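Local coordinates for protein minor fimbrium subunit Mfa5 (Porphyromonas gingivalis ATCC 33277, PDB 6TO1) that serves as an accessory subunit of the minor fimbriae, surface pili that mediate biofilm formation and adhesion to host cells and to other oral bacteria, at residues V90-Y95 and A504-T509; N260-L265 and N372-L377; I406-G411 and W454-I459. All blocks are in the same frame, centred on the assembly; numbering follows the deposited sequence.

Contact 1: V90-Y95 and A504-T509; sequences VAVDKY and AKLTYT
A504 meets K94 where the two strands are joined covalently. Its CB lies 4.2 Å from NZ of K94. The lysine is fully stretched: CG is anti to the backbone N (chi1 179°), and each later torsion is also near anti. NZ thereby crosses to the strand of A504 and is bonded to CG of N501, at the start of that strand. This is an intramolecular isopeptide. L115 touches both K94 and A504, and D415 packs on the lysine from the neighbouring strand.

L506 comes next on the same face. Its CG is anti to the backbone N, and its CD2 does the touching. CD2 lies 3.9 Å from CG1 of V92, and that same CG1 comes within 4.2 Å of the leucine CB. The two side chains pass each other at a slant. CD2 also reaches CG1 of V90, at 4.3 Å. L519 and F521 add apolar cover to V92.

Y508 meets V90 tip to tip. The hydroxyl end leads: OH is 3.7 Å from CB of V90, and CE1 is 3.8 Å from its CG2. CG1 of V90 stands 4.2 Å above one face of the ring, shifted toward the rim. I408 and Q517 touch Y508 from the two neighbouring strands.

Segments 90-95 and 504-509 run roughly antiparallel, at 158°, with axes 8.9 Å apart at closest. They belong to different sheets and pack face to face, as in a beta sandwich. Apolar contacts at V90 and V92 give way to a covalent bond at K94. As an amide, the buried NZ should no longer carry the charge of a free lysine. Such a bond would be expected to resist separation of the sheets, which is consistent with service in an adhesive pilus.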
ATOM      1  N   VAL A  90       4.725  -0.651   5.425  1.00 18.33           N
ATOM      2  CA  VAL A  90       5.045   0.718   5.801  1.00 18.25           C
ATOM      3  C   VAL A  90       6.391   0.702   6.510  1.00 19.11           C
ATOM      4  O   VAL A  90       6.645  -0.167   7.344  1.00 20.07           O
ATOM      5  CB  VAL A  90       3.956   1.312   6.732  1.00 19.30           C
ATOM      6  CG1 VAL A  90       4.340   2.714   7.201  1.00 23.25           C
ATOM      7  CG2 VAL A  90       2.609   1.327   6.031  1.00 19.32           C
ATOM      8  N   ALA A  91       7.216   1.714   6.251  1.00 20.87           N
ATOM      9  CA  ALA A  91       8.484   1.858   6.953  1.00 18.90           C
ATOM     10  C   ALA A  91       8.719   3.338   7.205  1.00 21.05           C
ATOM     11  O   ALA A  91       8.217   4.198   6.466  1.00 19.46           O
ATOM     12  CB  ALA A  91       9.647   1.263   6.152  1.00 24.35           C
ATOM     13  N   VAL A  92       9.473   3.632   8.258  1.00 19.64           N
ATOM     14  CA  VAL A  92       9.738   5.020   8.619  1.00 18.89           C
ATOM     15  C   VAL A  92      11.243   5.231   8.652  1.00 23.85           C
ATOM     16  O   VAL A  92      11.999   4.297   8.890  1.00 20.91           O
ATOM     17  CB  VAL A  92       9.120   5.405   9.971  1.00 18.95           C
ATOM     18  CG1 VAL A  92       7.597   5.289   9.915  1.00 20.30           C
ATOM     19  CG2 VAL A  92       9.732   4.565  11.103  1.00 22.75           C
ATOM     20  N   ASP A  93      11.669   6.466   8.405  1.00 21.61           N
ATOM     21  CA  ASP A  93      13.075   6.825   8.463  1.00 20.69           C
ATOM     22  C   ASP A  93      13.160   8.278   8.916  1.00 18.29           C
ATOM     23  O   ASP A  93      12.236   9.071   8.730  1.00 19.15           O
ATOM     24  CB  ASP A  93      13.763   6.649   7.114  1.00 23.25           C
ATOM     25  CG  ASP A  93      15.283   6.542   7.228  1.00 29.64           C
ATOM     26  OD1 ASP A  93      15.823   6.353   8.338  1.00 27.55           O
ATOM     27  OD2 ASP A  93      15.932   6.679   6.180  1.00 30.95           O
ATOM     28  N   LYS A  94      14.312   8.622   9.462  1.00 17.88           N
ATOM     29  CA  LYS A  94      14.540   9.959   9.984  1.00 18.61           C
ATOM     30  C   LYS A  94      16.035  10.206   9.921  1.00 19.54           C
ATOM     31  O   LYS A  94      16.820   9.308  10.213  1.00 20.21           O
ATOM     32  CB  LYS A  94      14.005  10.082  11.409  1.00 17.54           C
ATOM     33  CG  LYS A  94      14.224  11.456  12.059  1.00 18.27           C
ATOM     34  CD  LYS A  94      13.669  11.486  13.472  1.00 18.61           C
ATOM     35  CE  LYS A  94      14.039  12.800  14.160  1.00 18.34           C
ATOM     36  NZ  LYS A  94      13.900  12.671  15.630  1.00 18.31           N
ATOM     37  N   TYR A  95      16.419  11.419   9.535  1.00 20.26           N
ATOM     38  CA  TYR A  95      17.836  11.741   9.513  1.00 22.59           C
ATOM     39  C   TYR A  95      18.022  13.247   9.589  1.00 18.90           C
ATOM     40  O   TYR A  95      17.148  14.030   9.194  1.00 20.85           O
ATOM     41  CB  TYR A  95      18.512  11.184   8.257  1.00 22.86           C
ATOM     42  CG  TYR A  95      17.663  11.348   7.011  1.00 24.85           C
ATOM     43  CD1 TYR A  95      17.692  12.521   6.280  1.00 26.45           C
ATOM     44  CD2 TYR A  95      16.821  10.322   6.579  1.00 28.46           C
ATOM     45  CE1 TYR A  95      16.910  12.683   5.152  1.00 26.73           C
ATOM     46  CE2 TYR A  95      16.052  10.472   5.442  1.00 26.37           C
ATOM     47  CZ  TYR A  95      16.104  11.654   4.731  1.00 31.29           C
ATOM     48  OH  TYR A  95      15.345  11.825   3.594  1.00 39.36           O
ATOM     49  N   ALA A 504      10.377  10.007  18.318  1.00 21.72           N
ATOM     50  CA  ALA A 504       9.451  10.266  17.237  1.00 19.13           C
ATOM     51  C   ALA A 504       8.791   8.937  16.892  1.00 18.31           C
ATOM     52  O   ALA A 504       9.460   7.908  16.804  1.00 18.43           O
ATOM     53  CB  ALA A 504      10.114  10.883  16.012  1.00 17.98           C
ATOM     54  N   LYS A 505       7.484   8.982  16.692  1.00 19.34           N
ATOM     55  CA  LYS A 505       6.691   7.769  16.530  1.00 23.33           C
ATOM     56  C   LYS A 505       5.584   8.021  15.524  1.00 24.84           C
ATOM     57  O   LYS A 505       4.986   9.098  15.506  1.00 25.75           O
ATOM     58  CB  LYS A 505       6.081   7.346  17.879  1.00 28.62           C
ATOM     59  CG  LYS A 505       5.093   6.202  17.820  1.00 39.87           C
ATOM     60  CD  LYS A 505       5.042   5.461  19.159  1.00 48.19           C
ATOM     61  CE  LYS A 505       4.170   6.174  20.174  1.00 53.06           C
ATOM     62  NZ  LYS A 505       3.396   5.186  20.994  1.00 68.31           N
ATOM     63  N   LEU A 506       5.318   7.025  14.689  1.00 20.86           N
ATOM     64  CA  LEU A 506       4.154   7.046  13.820  1.00 21.18           C
ATOM     65  C   LEU A 506       3.117   6.098  14.412  1.00 23.03           C
ATOM     66  O   LEU A 506       3.427   4.937  14.694  1.00 23.05           O
ATOM     67  CB  LEU A 506       4.515   6.629  12.391  1.00 19.40           C
ATOM     68  CG  LEU A 506       3.330   6.344  11.469  1.00 20.64           C
ATOM     69  CD1 LEU A 506       2.569   7.624  11.157  1.00 18.78           C
ATOM     70  CD2 LEU A 506       3.777   5.689  10.184  1.00 22.20           C
ATOM     71  N   THR A 507       1.900   6.602  14.621  1.00 24.51           N
ATOM     72  CA  THR A 507       0.739   5.774  14.933  1.00 23.83           C
ATOM     73  C   THR A 507      -0.206   5.863  13.747  1.00 20.55           C
ATOM     74  O   THR A 507      -0.512   6.962  13.276  1.00 19.92           O
ATOM     75  CB  THR A 507       0.052   6.239  16.217  1.00 29.48           C
ATOM     76  OG1 THR A 507       1.031   6.341  17.261  1.00 27.67           O
ATOM     77  CG2 THR A 507      -1.015   5.253  16.664  1.00 29.77           C
ATOM     78  N   TYR A 508      -0.641   4.716  13.231  1.00 22.38           N
ATOM     79  CA  TYR A 508      -1.375   4.795  11.973  1.00 19.93           C
ATOM     80  C   TYR A 508      -2.405   3.683  11.834  1.00 20.48           C
ATOM     81  O   TYR A 508      -2.376   2.669  12.535  1.00 21.28           O
ATOM     82  CB  TYR A 508      -0.400   4.791  10.771  1.00 20.10           C
ATOM     83  CG  TYR A 508       0.322   3.475  10.505  1.00 22.04           C
ATOM     84  CD1 TYR A 508      -0.118   2.615   9.507  1.00 19.57           C
ATOM     85  CD2 TYR A 508       1.449   3.097  11.235  1.00 22.91           C
ATOM     86  CE1 TYR A 508       0.516   1.404   9.260  1.00 23.43           C
ATOM     87  CE2 TYR A 508       2.102   1.897  10.977  1.00 20.80           C
ATOM     88  CZ  TYR A 508       1.611   1.047   9.990  1.00 25.16           C
ATOM     89  OH  TYR A 508       2.194  -0.154   9.687  1.00 23.49           O
ATOM     90  N   THR A 509      -3.316   3.917  10.903  1.00 20.48           N
ATOM     91  CA  THR A 509      -4.306   2.931  10.477  1.00 20.91           C
ATOM     92  C   THR A 509      -3.852   2.356   9.140  1.00 19.12           C
ATOM     93  O   THR A 509      -3.596   3.113   8.185  1.00 22.86           O
ATOM     94  CB  THR A 509      -5.689   3.564  10.372  1.00 21.52           C
ATOM     95  OG1 THR A 509      -6.046   4.057  11.661  1.00 22.77           O
ATOM     96  CG2 THR A 509      -6.701   2.502   9.915  1.00 24.35           C
TER

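Contact 2: N260-L265 and N372-L377; sequences NDPIDL and NNSLKL. With PO4 (phosphate ion), chain D.
The carboxamide of N373 is the flat group that faces N260 and L265. At its nitrogen, ND2 donates to the backbone O of N260 at 2.9 Å, on a lone pair in the carbonyl plane. The bond is bent (145°), and its acceptor sits 22° out of the amide plane of N373. ND2 also donates a hydrogen bond to a water, which donates in turn to OD1 of N260. CD1 of L265 comes within 3.7 Å of ND2, with the two side chains crossing at about a right angle. At its oxygen, OD1 lies 2.6 Å from O2 of a phosphate ion, probably taken from the crystallisation liquor. K376 NZ holds the same O2 at 3.0 Å and forms a salt bridge with E382. A weak bond from N372 ND2 reaches O1.

Beside this polar group, P262 wedges its ring against the other helix. Its CB lies 3.7 Å from OG of S374, whose hydroxyl is bonded to O of L370. Its CD lies 3.9 Å from CD1 of L377.

P262 opens helix 262-272. D261 is the N-cap: OD2 accepts from N of I263 at 2.9 Å through its anti lone pair. OD1 of D261 is in a salt bridge with R300.

The contact joins this helix start to helix 369-378, which packs on strand 385-387 of the von Willebrand-type sheet. The magnesium ion is about 12 Å from the side chain of S374. The chemistry is split: P262 is buried and packs on S374 and L377, while the amide of N373 links N260 and a water through its nitrogen and lays its oxygen beside the anion.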
ATOM      1  N   ASN A 260     -37.966 -13.993 -23.245  1.00 20.07           N
ATOM      2  CA  ASN A 260     -36.518 -13.997 -23.325  1.00 21.60           C
ATOM      3  C   ASN A 260     -35.855 -14.892 -22.289  1.00 18.29           C
ATOM      4  O   ASN A 260     -34.616 -14.990 -22.282  1.00 20.95           O
ATOM      5  CB  ASN A 260     -35.995 -12.574 -23.160  1.00 21.15           C
ATOM      6  CG  ASN A 260     -36.500 -11.636 -24.253  1.00 26.83           C
ATOM      7  OD1 ASN A 260     -36.153 -11.786 -25.426  1.00 27.07           O
ATOM      8  ND2 ASN A 260     -37.338 -10.690 -23.872  1.00 26.17           N
ATOM      9  N   ASP A 261     -36.621 -15.494 -21.381  1.00 20.51           N
ATOM     10  CA  ASP A 261     -36.040 -16.430 -20.428  1.00 20.40           C
ATOM     11  C   ASP A 261     -35.612 -17.709 -21.148  1.00 16.84           C
ATOM     12  O   ASP A 261     -36.323 -18.193 -22.031  1.00 18.33           O
ATOM     13  CB  ASP A 261     -37.053 -16.783 -19.332  1.00 18.40           C
ATOM     14  CG  ASP A 261     -36.412 -17.432 -18.149  1.00 22.44           C
ATOM     15  OD1 ASP A 261     -36.235 -16.740 -17.114  1.00 20.97           O
ATOM     16  OD2 ASP A 261     -36.062 -18.651 -18.269  1.00 19.12           O
ATOM     17  N   PRO A 262     -34.455 -18.266 -20.805  1.00 18.15           N
ATOM     18  CA  PRO A 262     -34.058 -19.555 -21.408  1.00 18.20           C
ATOM     19  C   PRO A 262     -35.155 -20.624 -21.361  1.00 16.72           C
ATOM     20  O   PRO A 262     -35.291 -21.414 -22.301  1.00 15.59           O
ATOM     21  CB  PRO A 262     -32.827 -19.943 -20.571  1.00 16.33           C
ATOM     22  CG  PRO A 262     -32.179 -18.617 -20.221  1.00 19.57           C
ATOM     23  CD  PRO A 262     -33.398 -17.692 -19.940  1.00 19.65           C
ATOM     24  N   ILE A 263     -35.946 -20.657 -20.292  1.00 16.40           N
ATOM     25  CA  ILE A 263     -37.050 -21.619 -20.206  1.00 16.28           C
ATOM     26  C   ILE A 263     -38.004 -21.427 -21.383  1.00 20.78           C
ATOM     27  O   ILE A 263     -38.298 -22.359 -22.139  1.00 16.68           O
ATOM     28  CB  ILE A 263     -37.787 -21.461 -18.859  1.00 16.32           C
ATOM     29  CG1 ILE A 263     -36.881 -21.887 -17.692  1.00 17.27           C
ATOM     30  CG2 ILE A 263     -39.106 -22.244 -18.876  1.00 16.86           C
ATOM     31  CD1 ILE A 263     -37.229 -21.271 -16.338  1.00 22.19           C
ATOM     32  N   ASP A 264     -38.524 -20.201 -21.527  1.00 19.34           N
ATOM     33  CA  ASP A 264     -39.486 -19.905 -22.573  1.00 20.08           C
ATOM     34  C   ASP A 264     -38.852 -20.066 -23.940  1.00 18.37           C
ATOM     35  O   ASP A 264     -39.493 -20.545 -24.872  1.00 17.79           O
ATOM     36  CB  ASP A 264     -40.035 -18.485 -22.384  1.00 20.62           C
ATOM     37  CG  ASP A 264     -40.763 -18.301 -21.046  1.00 20.91           C
ATOM     38  OD1 ASP A 264     -40.158 -18.595 -19.999  1.00 18.75           O
ATOM     39  OD2 ASP A 264     -41.960 -17.874 -21.048  1.00 23.46           O
ATOM     40  N   LEU A 265     -37.584 -19.678 -24.073  1.00 18.13           N
ATOM     41  CA  LEU A 265     -36.901 -19.789 -25.350  1.00 15.31           C
ATOM     42  C   LEU A 265     -36.742 -21.235 -25.784  1.00 16.18           C
ATOM     43  O   LEU A 265     -36.906 -21.553 -26.966  1.00 19.76           O
ATOM     44  CB  LEU A 265     -35.525 -19.129 -25.266  1.00 18.11           C
ATOM     45  CG  LEU A 265     -35.532 -17.605 -25.269  1.00 16.50           C
ATOM     46  CD1 LEU A 265     -34.131 -17.089 -24.895  1.00 19.57           C
ATOM     47  CD2 LEU A 265     -35.985 -17.086 -26.627  1.00 17.34           C
ATOM     48  N   ASN A 372     -27.070 -17.124 -25.761  1.00 18.69           N
ATOM     49  CA  ASN A 372     -26.506 -15.942 -25.132  1.00 20.06           C
ATOM     50  C   ASN A 372     -27.164 -15.665 -23.783  1.00 20.01           C
ATOM     51  O   ASN A 372     -26.483 -15.290 -22.815  1.00 18.50           O
ATOM     52  CB  ASN A 372     -26.653 -14.739 -26.063  1.00 21.08           C
ATOM     53  CG  ASN A 372     -25.741 -14.826 -27.272  1.00 22.37           C
ATOM     54  OD1 ASN A 372     -24.972 -15.763 -27.409  1.00 23.18           O
ATOM     55  ND2 ASN A 372     -25.838 -13.838 -28.159  1.00 27.11           N
ATOM     56  N   ASN A 373     -28.491 -15.811 -23.712  1.00 18.04           N
ATOM     57  CA  ASN A 373     -29.198 -15.527 -22.472  1.00 18.27           C
ATOM     58  C   ASN A 373     -28.884 -16.561 -21.408  1.00 17.09           C
ATOM     59  O   ASN A 373     -28.808 -16.220 -20.222  1.00 17.06           O
ATOM     60  CB  ASN A 373     -30.699 -15.440 -22.745  1.00 19.27           C
ATOM     61  CG  ASN A 373     -31.052 -14.202 -23.553  1.00 19.90           C
ATOM     62  OD1 ASN A 373     -30.168 -13.419 -23.904  1.00 23.89           O
ATOM     63  ND2 ASN A 373     -32.330 -14.019 -23.843  1.00 19.24           N
ATOM     64  N   SER A 374     -28.690 -17.831 -21.800  1.00 16.67           N
ATOM     65  CA  SER A 374     -28.208 -18.822 -20.839  1.00 16.14           C
ATOM     66  C   SER A 374     -26.850 -18.419 -20.277  1.00 18.88           C
ATOM     67  O   SER A 374     -26.627 -18.479 -19.064  1.00 18.26           O
ATOM     68  CB  SER A 374     -28.139 -20.201 -21.486  1.00 15.57           C
ATOM     69  OG  SER A 374     -29.429 -20.707 -21.686  1.00 18.13           O
ATOM     70  N   LEU A 375     -25.927 -17.990 -21.147  1.00 18.03           N
ATOM     71  CA  LEU A 375     -24.619 -17.548 -20.669  1.00 14.54           C
ATOM     72  C   LEU A 375     -24.710 -16.270 -19.836  1.00 15.66           C
ATOM     73  O   LEU A 375     -23.934 -16.093 -18.901  1.00 16.25           O
ATOM     74  CB  LEU A 375     -23.661 -17.364 -21.854  1.00 17.48           C
ATOM     75  CG  LEU A 375     -23.262 -18.692 -22.544  1.00 16.95           C
ATOM     76  CD1 LEU A 375     -22.478 -18.352 -23.806  1.00 21.83           C
ATOM     77  CD2 LEU A 375     -22.435 -19.558 -21.637  1.00 23.39           C
ATOM     78  N   LYS A 376     -25.653 -15.382 -20.135  1.00 16.15           N
ATOM     79  CA  LYS A 376     -25.808 -14.203 -19.294  1.00 17.02           C
ATOM     80  C   LYS A 376     -26.199 -14.587 -17.871  1.00 18.73           C
ATOM     81  O   LYS A 376     -25.697 -14.007 -16.906  1.00 18.45           O
ATOM     82  CB  LYS A 376     -26.851 -13.251 -19.880  1.00 20.16           C
ATOM     83  CG  LYS A 376     -26.389 -12.483 -21.061  1.00 23.10           C
ATOM     84  CD  LYS A 376     -27.530 -11.560 -21.602  1.00 23.72           C
ATOM     85  CE  LYS A 376     -27.172 -11.005 -22.951  1.00 30.13           C
ATOM     86  NZ  LYS A 376     -28.218 -10.027 -23.359  1.00 42.66           N
ATOM     87  N   LEU A 377     -27.096 -15.570 -17.719  1.00 17.53           N
ATOM     88  CA  LEU A 377     -27.543 -15.966 -16.389  1.00 17.69           C
ATOM     89  C   LEU A 377     -26.492 -16.798 -15.660  1.00 18.61           C
ATOM     90  O   LEU A 377     -26.520 -16.884 -14.431  1.00 19.11           O
ATOM     91  CB  LEU A 377     -28.858 -16.744 -16.502  1.00 15.71           C
ATOM     92  CG  LEU A 377     -30.087 -15.922 -16.882  1.00 22.28           C
ATOM     93  CD1 LEU A 377     -31.361 -16.794 -16.784  1.00 22.67           C
ATOM     94  CD2 LEU A 377     -30.257 -14.696 -16.042  1.00 27.67           C
TER
HETATM   95  P   PO4 D1103     -28.999 -11.512 -26.891  1.00 43.10           P
HETATM   96  O1  PO4 D1103     -27.522 -11.207 -26.770  1.00 47.07           O
HETATM   97  O2  PO4 D1103     -29.666 -11.441 -25.535  1.00 65.81           O
HETATM   98  O3  PO4 D1103     -29.690 -10.485 -27.758  1.00 57.98           O
HETATM   99  O4  PO4 D1103     -29.204 -12.889 -27.474  1.00 44.53           O
HETATM  100  O   HOH W   1     -33.448 -12.052 -25.660  1.00 26.90           O

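Contact 3: I406-G411 and W454-I459; sequences IGIQRG and WTTGTI
G411, I459 and T458 bury the most surface here. G411 faces T456. Its O accepts a nearly straight bond (175°) from N of T456 at 2.8 Å, with the donor tilted from the carbonyl plane. Its N donates to a water that also takes the N-H of G457. With no side chain on G411, OG1 of T456 can come to 3.2 Å from its CA. That hydroxyl is bonded to O of G457, on a lone pair. It is held there by chi1 65°, which sets OG1 between the backbone N and the carbonyl carbon. CG2 of T456 sits 3.8 Å above the centre of one face of the W454 ring, whose NE1 is bonded to O of N440. G457 turns the chain with positive phi.

I459 pairs antiparallel with I408. Its N donates to O of I408, and its O takes two donors, N of G407 at 2.8 Å and N of I408 at 3.0 Å. Two residues thus face one, which is a classic beta bulge. It lies at the start of strand 408-417, a member of the six-strand antiparallel sheet, where the chain turns corners at G407, Q409 and R410. CB of I459 is 4.1 Å from CB of I408, and both point to the same face. I408 touches I117 and T119, and I459 touches A465, residues of the opposing sheet.

T458 lies on the exposed side. Its CG2 presses on CD1 of I406 at 3.3 Å, tighter than usual, with the side chains at about a right angle. Its OG1 lies near O of Q409. That same carbonyl accepts from NH1 of R410 at 3.1 Å, with the donor 43° above the carbonyl plane and O of Q409 nearly in the guanidinium plane.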
ATOM      1  N   ILE A 406      -4.337   2.331  -1.189  1.00 26.57           N
ATOM      2  CA  ILE A 406      -3.995   3.114  -0.004  1.00 27.45           C
ATOM      3  C   ILE A 406      -2.997   2.345   0.847  1.00 28.32           C
ATOM      4  O   ILE A 406      -3.183   1.154   1.130  1.00 34.26           O
ATOM      5  CB  ILE A 406      -5.235   3.453   0.832  1.00 33.80           C
ATOM      6  CG1 ILE A 406      -6.290   4.222   0.044  1.00 35.18           C
ATOM      7  CG2 ILE A 406      -4.813   4.242   2.088  1.00 34.07           C
ATOM      8  CD1 ILE A 406      -5.844   5.504  -0.511  1.00 43.74           C
ATOM      9  N   GLY A 407      -1.951   3.033   1.294  1.00 23.31           N
ATOM     10  CA  GLY A 407      -0.982   2.417   2.172  1.00 21.83           C
ATOM     11  C   GLY A 407      -1.278   2.709   3.627  1.00 25.67           C
ATOM     12  O   GLY A 407      -1.225   1.817   4.469  1.00 22.18           O
ATOM     13  N   ILE A 408      -1.605   3.970   3.920  1.00 22.45           N
ATOM     14  CA  ILE A 408      -1.972   4.431   5.256  1.00 18.85           C
ATOM     15  C   ILE A 408      -3.280   5.212   5.154  1.00 15.82           C
ATOM     16  O   ILE A 408      -3.380   6.160   4.366  1.00 20.35           O
ATOM     17  CB  ILE A 408      -0.855   5.317   5.858  1.00 20.28           C
ATOM     18  CG1 ILE A 408       0.362   4.447   6.187  1.00 22.53           C
ATOM     19  CG2 ILE A 408      -1.354   6.114   7.018  1.00 25.52           C
ATOM     20  CD1 ILE A 408       1.631   5.286   6.324  1.00 34.85           C
ATOM     21  N   GLN A 409      -4.287   4.811   5.946  1.00 22.22           N
ATOM     22  CA  GLN A 409      -5.573   5.508   5.916  1.00 24.43           C
ATOM     23  C   GLN A 409      -5.559   6.759   6.783  1.00 24.38           C
ATOM     24  O   GLN A 409      -6.203   7.754   6.445  1.00 24.53           O
ATOM     25  CB  GLN A 409      -6.692   4.579   6.381  1.00 22.45           C
ATOM     26  CG  GLN A 409      -6.825   3.336   5.528  1.00 21.51           C
ATOM     27  CD  GLN A 409      -8.068   2.534   5.857  1.00 26.74           C
ATOM     28  OE1 GLN A 409      -8.748   2.797   6.847  1.00 29.75           O
ATOM     29  NE2 GLN A 409      -8.378   1.561   5.008  1.00 27.36           N
ATOM     30  N   ARG A 410      -4.871   6.687   7.920  1.00 22.96           N
ATOM     31  CA  ARG A 410      -4.734   7.756   8.900  1.00 25.03           C
ATOM     32  C   ARG A 410      -3.330   7.620   9.461  1.00 23.33           C
ATOM     33  O   ARG A 410      -2.865   6.500   9.673  1.00 24.42           O
ATOM     34  CB  ARG A 410      -5.741   7.628  10.050  1.00 22.29           C
ATOM     35  CG  ARG A 410      -7.191   7.852   9.662  1.00 29.20           C
ATOM     36  CD  ARG A 410      -7.436   9.305   9.341  1.00 30.75           C
ATOM     37  NE  ARG A 410      -8.860   9.612   9.222  1.00 33.00           N
ATOM     38  CZ  ARG A 410      -9.565   9.429   8.120  1.00 27.14           C
ATOM     39  NH1 ARG A 410      -8.984   8.929   7.048  1.00 29.57           N
ATOM     40  NH2 ARG A 410     -10.850   9.757   8.087  1.00 25.07           N
ATOM     41  N   GLY A 411      -2.674   8.739   9.748  1.00 21.20           N
ATOM     42  CA  GLY A 411      -1.405   8.658  10.424  1.00 21.65           C
ATOM     43  C   GLY A 411      -1.130   9.896  11.256  1.00 20.59           C
ATOM     44  O   GLY A 411      -1.476  11.019  10.869  1.00 22.18           O
ATOM     45  N   TRP A 454       2.281  15.716  13.451  1.00 22.45           N
ATOM     46  CA  TRP A 454       2.068  15.701  12.016  1.00 17.12           C
ATOM     47  C   TRP A 454       0.897  14.767  11.726  1.00 22.83           C
ATOM     48  O   TRP A 454       0.981  13.569  11.985  1.00 20.70           O
ATOM     49  CB  TRP A 454       3.330  15.220  11.307  1.00 24.07           C
ATOM     50  CG  TRP A 454       3.209  15.010   9.828  1.00 20.87           C
ATOM     51  CD1 TRP A 454       2.285  15.551   8.971  1.00 21.35           C
ATOM     52  CD2 TRP A 454       4.078  14.210   9.029  1.00 18.16           C
ATOM     53  NE1 TRP A 454       2.535  15.126   7.686  1.00 20.82           N
ATOM     54  CE2 TRP A 454       3.621  14.290   7.698  1.00 23.26           C
ATOM     55  CE3 TRP A 454       5.194  13.413   9.319  1.00 21.71           C
ATOM     56  CZ2 TRP A 454       4.252  13.616   6.652  1.00 23.47           C
ATOM     57  CZ3 TRP A 454       5.833  12.760   8.286  1.00 20.22           C
ATOM     58  CH2 TRP A 454       5.351  12.856   6.963  1.00 18.29           C
ATOM     59  N   THR A 455      -0.183  15.326  11.200  1.00 23.97           N
ATOM     60  CA  THR A 455      -1.347  14.557  10.770  1.00 23.59           C
ATOM     61  C   THR A 455      -1.155  14.270   9.291  1.00 19.58           C
ATOM     62  O   THR A 455      -1.164  15.189   8.464  1.00 23.63           O
ATOM     63  CB  THR A 455      -2.634  15.345  11.027  1.00 27.31           C
ATOM     64  OG1 THR A 455      -2.786  15.527  12.438  1.00 26.47           O
ATOM     65  CG2 THR A 455      -3.841  14.587  10.481  1.00 25.62           C
ATOM     66  N   THR A 456      -0.969  12.992   8.940  1.00 21.17           N
ATOM     67  CA  THR A 456      -0.508  12.721   7.588  1.00 20.93           C
ATOM     68  C   THR A 456      -1.632  12.725   6.564  1.00 21.78           C
ATOM     69  O   THR A 456      -1.375  13.000   5.390  1.00 22.57           O
ATOM     70  CB  THR A 456       0.212  11.359   7.515  1.00 24.68           C
ATOM     71  OG1 THR A 456      -0.721  10.303   7.788  1.00 22.08           O
ATOM     72  CG2 THR A 456       1.332  11.311   8.489  1.00 21.18           C
ATOM     73  N   GLY A 457      -2.847  12.395   6.968  1.00 24.77           N
ATOM     74  CA  GLY A 457      -3.900  12.096   6.025  1.00 26.30           C
ATOM     75  C   GLY A 457      -3.635  10.721   5.410  1.00 22.98           C
ATOM     76  O   GLY A 457      -2.773   9.961   5.837  1.00 22.33           O
ATOM     77  N   THR A 458      -4.415  10.412   4.389  1.00 24.07           N
ATOM     78  CA  THR A 458      -4.199   9.181   3.647  1.00 22.27           C
ATOM     79  C   THR A 458      -2.933   9.274   2.803  1.00 23.02           C
ATOM     80  O   THR A 458      -2.680  10.286   2.146  1.00 23.46           O
ATOM     81  CB  THR A 458      -5.410   8.901   2.737  1.00 29.67           C
ATOM     82  OG1 THR A 458      -6.555   8.611   3.545  1.00 31.82           O
ATOM     83  CG2 THR A 458      -5.107   7.719   1.832  1.00 28.91           C
ATOM     84  N   ILE A 459      -2.131   8.208   2.827  1.00 20.79           N
ATOM     85  CA  ILE A 459      -0.947   8.084   1.995  1.00 18.91           C
ATOM     86  C   ILE A 459      -1.146   6.882   1.082  1.00 22.12           C
ATOM     87  O   ILE A 459      -1.410   5.776   1.563  1.00 21.19           O
ATOM     88  CB  ILE A 459       0.329   7.896   2.833  1.00 21.02           C
ATOM     89  CG1 ILE A 459       0.529   9.052   3.814  1.00 23.09           C
ATOM     90  CG2 ILE A 459       1.551   7.793   1.906  1.00 21.54           C
ATOM     91  CD1 ILE A 459       0.651  10.384   3.144  1.00 32.62           C
TER
HETATM   92  O   HOH W   2      -4.279  11.209   9.340  1.00 24.99           O

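Overall arrangement
Strand 90-98, near the start of the modelled chain, supplies the first half of contact 1. The chain then runs through the von Willebrand-type region. There contact 2 closes a loop between helices 262-272 and 369-378. The chain returns to the beta sandwich, where contact 3 closes a shorter loop between 406-411 and 454-459. Segment 504-509 finally closes contact 1, so both other contacts nest inside its loop, one after the other. Contact 1 joins the sheet of strand 90-98 to that of strand 501-510. Strand 408-417 adjoins 501-510, with probable backbone bonds from Q409 and R410 to T509, so contacts 1 and 3 touch. Contact 2 lies far off, its centre 56 Å from that of contact 1.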